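Local coordinates for SufC protein (Thermus thermophilus, PDB 2D2E) that probably powers iron-sulfur cluster assembly as the cytoplasmic ABC-type ATPase of the Suf system, binding and hydrolysing ATP, at residues E67-L70 and E76-R79; Q106-R111 and L158-T163; I199-R204 and K237-L242. One frame throughout, in Å; residues are numbered along the deposited sequence.

Interaction 1: residues E67-L70 and E76-R79; sequences ENIL and ERAR
Ile-69 and Leu-70 meet the side chain of Arg-77 where the β-hairpin of strands 60-64 and 67-68, part of the antiparallel sheet of the ABC ATPase fold, hands the chain on to helix 74-79. The apolar part belongs to Ile-69. Its CG1 sits between the backbone N and the carbonyl carbon (chi1 64°), which brings CD1 to 3.9 Å from CD of Arg-77; the two side chains cross at about a right angle. Leu-82 also touches both side chains, and a large aliphatic residue suits this buried spot against it and the methylenes of the arginine.

The polar part is built on backbone carbonyls. A long arginine serves here because its chain, extended from CG to NE, carries the guanidinium past Ile-69 to several oxygens. Ile-69 O stands over one face of the planar group, 3.1 Å from Arg-77 NE, but the angle is too poor for a hydrogen bond. NE bonds instead to Leu-72 O, while NH1 bonds to Ile-48 O and Leu-49 O at the end of helix 42-50, which starts in the P-loop. One buried side chain thus ties together the hairpin exit, the turn before its own helix and the helix behind the P-loop. A leucine here has no N-H to offer, and the carbonyls of Leu-72, Ile-48 and Leu-49 would probably be left without this mate, with the link to helix 42-50 lost. NH2 is hydrogen-bonded to a glycerol, probably from the crystallisation liquor, and lies 3.1 Å from Leu-70 O.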
# COMPACT_ATOMS: atom_id res chain seq x y z
N GLU A 67 -3.37 -4.72 -17.88
CA GLU A 67 -2.07 -5.33 -18.17
C GLU A 67 -1.50 -6.19 -17.05
O GLU A 67 -1.48 -5.79 -15.89
CB GLU A 67 -1.04 -4.26 -18.50
CG GLU A 67 -1.47 -3.19 -19.46
CD GLU A 67 -0.38 -2.17 -19.67
OE1 GLU A 67 0.68 -2.54 -20.22
OE2 GLU A 67 -0.56 -1.01 -19.26
N ASN A 68 -1.02 -7.38 -17.42
CA ASN A 68 -0.42 -8.32 -16.47
C ASN A 68 0.95 -7.75 -16.06
O ASN A 68 1.80 -7.50 -16.91
CB ASN A 68 -0.26 -9.69 -17.15
CG ASN A 68 0.20 -10.80 -16.19
OD1 ASN A 68 0.44 -11.94 -16.62
ND2 ASN A 68 0.34 -10.48 -14.91
N ILE A 69 1.15 -7.53 -14.76
CA ILE A 69 2.42 -6.97 -14.31
C ILE A 69 3.32 -7.97 -13.60
O ILE A 69 4.40 -7.59 -13.13
CB ILE A 69 2.20 -5.77 -13.35
CG1 ILE A 69 1.48 -6.23 -12.07
CG2 ILE A 69 1.42 -4.70 -14.07
CD1 ILE A 69 1.33 -5.12 -11.02
N LEU A 70 2.90 -9.23 -13.51
CA LEU A 70 3.70 -10.23 -12.81
C LEU A 70 5.11 -10.39 -13.34
O LEU A 70 6.01 -10.71 -12.58
CB LEU A 70 2.99 -11.59 -12.81
CG LEU A 70 1.89 -11.79 -11.77
CD1 LEU A 70 1.39 -13.22 -11.82
CD2 LEU A 70 2.43 -11.46 -10.39
N GLU A 76 9.39 -1.25 -13.18
CA GLU A 76 8.45 -1.22 -14.29
C GLU A 76 7.01 -1.12 -13.78
O GLU A 76 6.17 -0.48 -14.40
CB GLU A 76 8.64 -2.45 -15.19
CG GLU A 76 10.03 -2.50 -15.85
CD GLU A 76 10.24 -3.73 -16.72
OE1 GLU A 76 10.02 -4.86 -16.24
OE2 GLU A 76 10.63 -3.55 -17.90
N ARG A 77 6.72 -1.76 -12.65
CA ARG A 77 5.35 -1.67 -12.11
C ARG A 77 5.05 -0.26 -11.66
O ARG A 77 3.93 0.23 -11.85
CB ARG A 77 5.18 -2.63 -10.93
CG ARG A 77 5.28 -4.09 -11.36
CD ARG A 77 5.13 -5.04 -10.17
NE ARG A 77 5.62 -6.36 -10.55
CZ ARG A 77 5.37 -7.49 -9.89
NH1 ARG A 77 4.64 -7.47 -8.79
NH2 ARG A 77 5.88 -8.64 -10.33
N ALA A 78 6.04 0.39 -11.06
CA ALA A 78 5.86 1.76 -10.60
C ALA A 78 5.61 2.65 -11.81
O ALA A 78 4.82 3.59 -11.75
CB ALA A 78 7.08 2.22 -9.85
N ARG A 79 6.28 2.34 -12.92
CA ARG A 79 6.11 3.12 -14.15
C ARG A 79 4.68 2.96 -14.68
O ARG A 79 4.17 3.84 -15.38
CB ARG A 79 7.12 2.66 -15.22

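Interaction 2: residues Q106-R111 and L158-T163; sequences QAKLGR and LVLEPT
Lys-108 reaches from the last turn of helix 97-109 to the end of helix 148-160. Its CB is 3.6 Å from CD2 of Leu-160, and its CG is 4.0 Å from the same methyl; Leu-160 is deposited in two conformations, and these methyl distances are those of one of them. The chain bends about the CB-CG bond (chi2 -93°), turning from the leucine methyl to its backbone: CD lies 3.9 Å from Leu-160 O, and CE comes to 3.5 Å from it. At the tip, NZ gives that oxygen a weak hydrogen bond of 3.4 Å. NZ also donates to a water, 3.0 Å away, which in turn donates to Glu-161 O at 3.1 Å. A lysine suits the place, with methylenes for the leucine and an ammonium for carbonyls at a helix C-terminus, where the helix dipole would probably attract a positive charge.

Glu-161 takes positive phi and ends the helix, and Pro-162 and Thr-163 lead into strand 164-168 at the edge of the mixed sheet. Leu-160 packs on Leu-105 of helix 97-109 and on Phe-83, and Lys-108 links helix 97-109 to the C-terminal end of helix 148-160, just ahead of that edge strand.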
# COMPACT_ATOMS: atom_id res chain seq x y z
N GLN A 106 12.22 12.09 -9.29
CA GLN A 106 13.01 12.01 -10.53
C GLN A 106 13.19 10.56 -10.99
O GLN A 106 13.21 10.28 -12.18
CB GLN A 106 14.39 12.66 -10.33
CG GLN A 106 14.30 14.18 -10.21
CD GLN A 106 15.66 14.87 -10.17
OE1 GLN A 106 16.71 14.25 -9.97
NE2 GLN A 106 15.63 16.18 -10.36
N ALA A 107 13.31 9.66 -10.03
CA ALA A 107 13.45 8.24 -10.34
C ALA A 107 12.15 7.72 -10.95
O ALA A 107 12.16 6.99 -11.96
CB ALA A 107 13.80 7.44 -9.07
N LYS A 108 11.03 8.11 -10.36
CA LYS A 108 9.72 7.67 -10.83
C LYS A 108 9.36 8.26 -12.20
O LYS A 108 8.75 7.59 -13.03
CB LYS A 108 8.65 8.05 -9.79
CG LYS A 108 7.30 7.35 -9.93
CD LYS A 108 6.33 8.15 -10.77
CE LYS A 108 4.96 7.49 -10.83
NZ LYS A 108 4.03 8.26 -11.69
N LEU A 109 9.76 9.50 -12.44
CA LEU A 109 9.46 10.18 -13.71
C LEU A 109 10.47 9.95 -14.84
O LEU A 109 10.16 10.21 -16.01
CB LEU A 109 9.29 11.69 -13.45
CG LEU A 109 8.12 12.14 -12.56
CD1 LEU A 109 8.14 13.66 -12.37
CD2 LEU A 109 6.80 11.71 -13.21
N GLY A 110 11.67 9.49 -14.49
CA GLY A 110 12.70 9.24 -15.50
C GLY A 110 13.34 10.49 -16.08
O GLY A 110 13.88 10.46 -17.20
N ARG A 111 13.30 11.59 -15.34
CA ARG A 111 13.87 12.84 -15.82
C ARG A 111 14.17 13.78 -14.67
O ARG A 111 13.74 13.55 -13.53
CB ARG A 111 12.90 13.54 -16.78
CG ARG A 111 11.56 13.89 -16.15
CD ARG A 111 10.75 14.81 -17.04
NE ARG A 111 9.39 14.99 -16.54
CZ ARG A 111 9.05 15.84 -15.57
NH1 ARG A 111 9.96 16.61 -14.99
NH2 ARG A 111 7.78 15.91 -15.19
N LEU A 158 1.79 11.07 -1.84
CA LEU A 158 1.15 12.24 -2.43
C LEU A 158 1.94 12.87 -3.58
O LEU A 158 1.36 13.30 -4.58
CB LEU A 158 0.89 13.30 -1.36
CG LEU A 158 -0.45 13.18 -0.61
CD1 LEU A 158 -0.49 14.19 0.49
CD2 LEU A 158 -1.61 13.44 -1.56
N VAL A 159 3.26 12.92 -3.43
CA VAL A 159 4.10 13.53 -4.47
C VAL A 159 4.29 12.71 -5.74
O VAL A 159 4.28 13.26 -6.86
CB VAL A 159 5.48 13.90 -3.86
CG1 VAL A 159 6.43 14.40 -4.94
CG2 VAL A 159 5.30 15.00 -2.79
N LEU A 160 4.43 11.40 -5.58
CA LEU A 160 4.64 10.51 -6.72
C LEU A 160 3.36 10.23 -7.52
O LEU A 160 3.43 9.74 -8.64
CB LEU A 160 5.26 9.18 -6.27
CG LEU A 160 6.70 9.28 -5.75
CD1 LEU A 160 7.19 7.90 -5.33
CD2 LEU A 160 7.59 9.85 -6.83
N GLU A 161 2.21 10.54 -6.93
CA GLU A 161 0.93 10.35 -7.62
C GLU A 161 0.69 8.99 -8.27
O GLU A 161 0.42 8.90 -9.46
CB GLU A 161 0.76 11.42 -8.69
CG GLU A 161 0.66 12.84 -8.18
CD GLU A 161 0.18 13.79 -9.25
OE1 GLU A 161 0.84 13.88 -10.30
OE2 GLU A 161 -0.87 14.44 -9.03
N PRO A 162 0.81 7.90 -7.51
CA PRO A 162 0.57 6.57 -8.09
C PRO A 162 -0.92 6.39 -8.39
O PRO A 162 -1.76 7.11 -7.84
CB PRO A 162 1.04 5.63 -7.00
CG PRO A 162 0.70 6.41 -5.74
CD PRO A 162 1.12 7.81 -6.07
N THR A 163 -1.24 5.43 -9.25
CA THR A 163 -2.64 5.14 -9.56
C THR A 163 -3.19 4.17 -8.54
O THR A 163 -4.35 4.27 -8.17
CB THR A 163 -2.76 4.53 -10.96
OG1 THR A 163 -2.26 5.49 -11.91
CG2 THR A 163 -4.19 4.20 -11.30
O HOH W 1 1.39 6.93 -11.62

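Interaction 3: residues I199-R204 and K237-L242; sequences ITHYQR and KGYEWL
His-201 and Tyr-239 meet beside the P-loop of this ABC ATPase. The histidine follows strand 195-199 and, from its place in the family sequence, is probably that of the H-loop (switch), which in relatives senses the ATP γ-phosphate.

The tight part lies around the tyrosine hydroxyl. Tyr-239 OH donates to His-201 O over 2.7 Å, in the carbonyl plane and on a lone pair, with a C=O...donor angle of 130°. Beyond this bond the two rings meet obliquely, with centroids 5.0 Å apart and planes at 31°. The histidine CG is anti to its own backbone nitrogen (chi1 179°), which brings the imidazole up to CE1 of the tyrosine ring. On its other flank the histidine ring approaches Tyr-202. Within the same segment, Thr-200 OG1 donates to Tyr-202 O over 2.7 Å, bracing the turn that presents the histidine. Tyrosine suits its place because the ring packs against Met-35, Val-216 and Met-218, while the hydroxyl supplies both a donor and an acceptor.

The opposite end of the contact is looser. Lys-237 and Glu-240 are exposed and lie well clear of the 199-204 segment; Lys-237 instead packs its CD against one face of Trp-241, 3.5 Å above the ring plane. Gly-238, between Lys-237 and Tyr-239, is the N-cap of helix 239-244, with backbone angles that would jam any β-carbon against the carbonyl oxygen of Lys-237. Glycine therefore lets the chain turn from helix 228-237 into helix 239-244 and aim Tyr-239 inward, where its OH also accepts a hydrogen bond from Gly-36 N.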
# COMPACT_ATOMS: atom_id res chain seq x y z
N ILE A 199 -3.67 -3.35 3.91
CA ILE A 199 -3.52 -4.69 4.50
C ILE A 199 -3.31 -4.50 5.99
O ILE A 199 -2.47 -3.71 6.41
CB ILE A 199 -2.31 -5.42 3.86
CG1 ILE A 199 -2.56 -5.53 2.35
CG2 ILE A 199 -2.11 -6.82 4.49
CD1 ILE A 199 -1.36 -6.07 1.57
N THR A 200 -4.08 -5.22 6.81
CA THR A 200 -3.96 -5.03 8.24
C THR A 200 -4.47 -6.27 8.98
O THR A 200 -5.27 -7.04 8.44
CB THR A 200 -4.81 -3.78 8.64
OG1 THR A 200 -4.67 -3.50 10.03
CG2 THR A 200 -6.28 -4.02 8.35
N HIS A 201 -3.98 -6.47 10.20
CA HIS A 201 -4.47 -7.57 11.03
C HIS A 201 -5.58 -7.02 11.92
O HIS A 201 -6.65 -7.61 12.04
CB HIS A 201 -3.34 -8.12 11.92
CG HIS A 201 -3.80 -9.23 12.81
ND1 HIS A 201 -3.95 -9.09 14.17
CD2 HIS A 201 -4.21 -10.49 12.51
CE1 HIS A 201 -4.44 -10.21 14.68
NE2 HIS A 201 -4.60 -11.07 13.69
N TYR A 202 -5.33 -5.85 12.51
CA TYR A 202 -6.31 -5.19 13.38
C TYR A 202 -7.26 -4.32 12.59
O TYR A 202 -6.88 -3.71 11.59
CB TYR A 202 -5.63 -4.28 14.40
CG TYR A 202 -4.81 -5.02 15.41
CD1 TYR A 202 -3.41 -4.93 15.40
CD2 TYR A 202 -5.41 -5.82 16.37
CE1 TYR A 202 -2.64 -5.62 16.32
CE2 TYR A 202 -4.64 -6.52 17.31
CZ TYR A 202 -3.26 -6.41 17.28
OH TYR A 202 -2.49 -7.08 18.21
N GLN A 203 -8.49 -4.21 13.06
CA GLN A 203 -9.48 -3.37 12.41
C GLN A 203 -9.25 -1.87 12.67
O GLN A 203 -9.73 -1.04 11.91
CB GLN A 203 -10.88 -3.73 12.97
CG GLN A 203 -12.05 -2.91 12.38
CD GLN A 203 -12.37 -1.61 13.13
OE1 GLN A 203 -11.86 -1.34 14.21
NE2 GLN A 203 -13.23 -0.81 12.54
N ARG A 204 -8.51 -1.54 13.73
CA ARG A 204 -8.29 -0.14 14.14
C ARG A 204 -8.16 0.92 13.05
O ARG A 204 -8.88 1.91 13.06
CB ARG A 204 -7.09 -0.03 15.09
CG ARG A 204 -7.02 1.32 15.83
CD ARG A 204 -8.28 1.55 16.68
NE ARG A 204 -8.58 0.37 17.50
CZ ARG A 204 -7.95 0.05 18.63
NH1 ARG A 204 -6.98 0.83 19.10
NH2 ARG A 204 -8.27 -1.07 19.27
N LYS A 237 -15.50 -10.14 17.51
CA LYS A 237 -15.49 -11.58 17.75
C LYS A 237 -14.22 -12.37 17.54
O LYS A 237 -14.06 -13.44 18.13
CB LYS A 237 -16.60 -12.25 16.93
CG LYS A 237 -17.99 -11.87 17.41
CD LYS A 237 -19.06 -12.42 16.47
CE LYS A 237 -20.46 -12.08 16.96
NZ LYS A 237 -21.48 -12.47 15.94
N GLY A 238 -13.32 -11.87 16.69
CA GLY A 238 -12.08 -12.58 16.45
C GLY A 238 -12.05 -13.40 15.17
O GLY A 238 -13.09 -13.75 14.59
N TYR A 239 -10.86 -13.75 14.71
CA TYR A 239 -10.76 -14.50 13.48
C TYR A 239 -11.32 -15.92 13.56
O TYR A 239 -11.86 -16.42 12.57
CB TYR A 239 -9.31 -14.53 12.99
CG TYR A 239 -8.88 -13.21 12.37
CD1 TYR A 239 -8.09 -12.31 13.08
CD2 TYR A 239 -9.28 -12.88 11.08
CE1 TYR A 239 -7.68 -11.10 12.49
CE2 TYR A 239 -8.90 -11.68 10.49
CZ TYR A 239 -8.09 -10.79 11.20
OH TYR A 239 -7.69 -9.62 10.61
N GLU A 240 -11.23 -16.55 14.73
CA GLU A 240 -11.74 -17.91 14.90
C GLU A 240 -13.23 -17.97 14.62
O GLU A 240 -13.73 -18.95 14.08
CB GLU A 240 -11.46 -18.44 16.31
CG GLU A 240 -9.98 -18.59 16.60
CD GLU A 240 -9.29 -19.54 15.63
OE1 GLU A 240 -8.07 -19.38 15.40
OE2 GLU A 240 -9.98 -20.45 15.12
N TRP A 241 -13.93 -16.91 15.00
CA TRP A 241 -15.36 -16.83 14.76
C TRP A 241 -15.65 -16.91 13.27
O TRP A 241 -16.50 -17.68 12.83
CB TRP A 241 -15.93 -15.53 15.31
CG TRP A 241 -17.20 -15.12 14.63
CD1 TRP A 241 -18.44 -15.68 14.78
CD2 TRP A 241 -17.34 -14.12 13.60
NE1 TRP A 241 -19.33 -15.09 13.92
CE2 TRP A 241 -18.69 -14.13 13.18
CE3 TRP A 241 -16.45 -13.21 13.00
CZ2 TRP A 241 -19.17 -13.28 12.18
CZ3 TRP A 241 -16.93 -12.36 12.01
CH2 TRP A 241 -18.29 -12.40 11.61
N LEU A 242 -14.93 -16.11 12.49
CA LEU A 242 -15.13 -16.11 11.05
C LEU A 242 -14.76 -17.42 10.38
O LEU A 242 -15.44 -17.86 9.45
CB LEU A 242 -14.35 -14.95 10.40
CG LEU A 242 -14.54 -14.80 8.89
CD1 LEU A 242 -15.99 -14.50 8.54
CD2 LEU A 242 -13.64 -13.67 8.41

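How the interactions relate
Interactions 1 and 2 are neighbours, their centres 15 Å apart: Ala-78 O, on the helix of the first, packs 4.0 Å from CE of Lys-108 in the second. Interaction 3 lies across the centre of the chain, 31 Å from interaction 1 and 34 Å from interaction 2, centre to centre, and touches neither. It is also the one closest to the nucleotide site, with the side chain of His-201 about 4 Å from that of Lys-42, which binds ADP when the nucleotide is present, though none is bound here. Interaction 1 relates to the same site from further off: the side chain of Leu-70 is about 11 Å from that of Thr-44. Interaction 2 is structural packing away from the nucleotide.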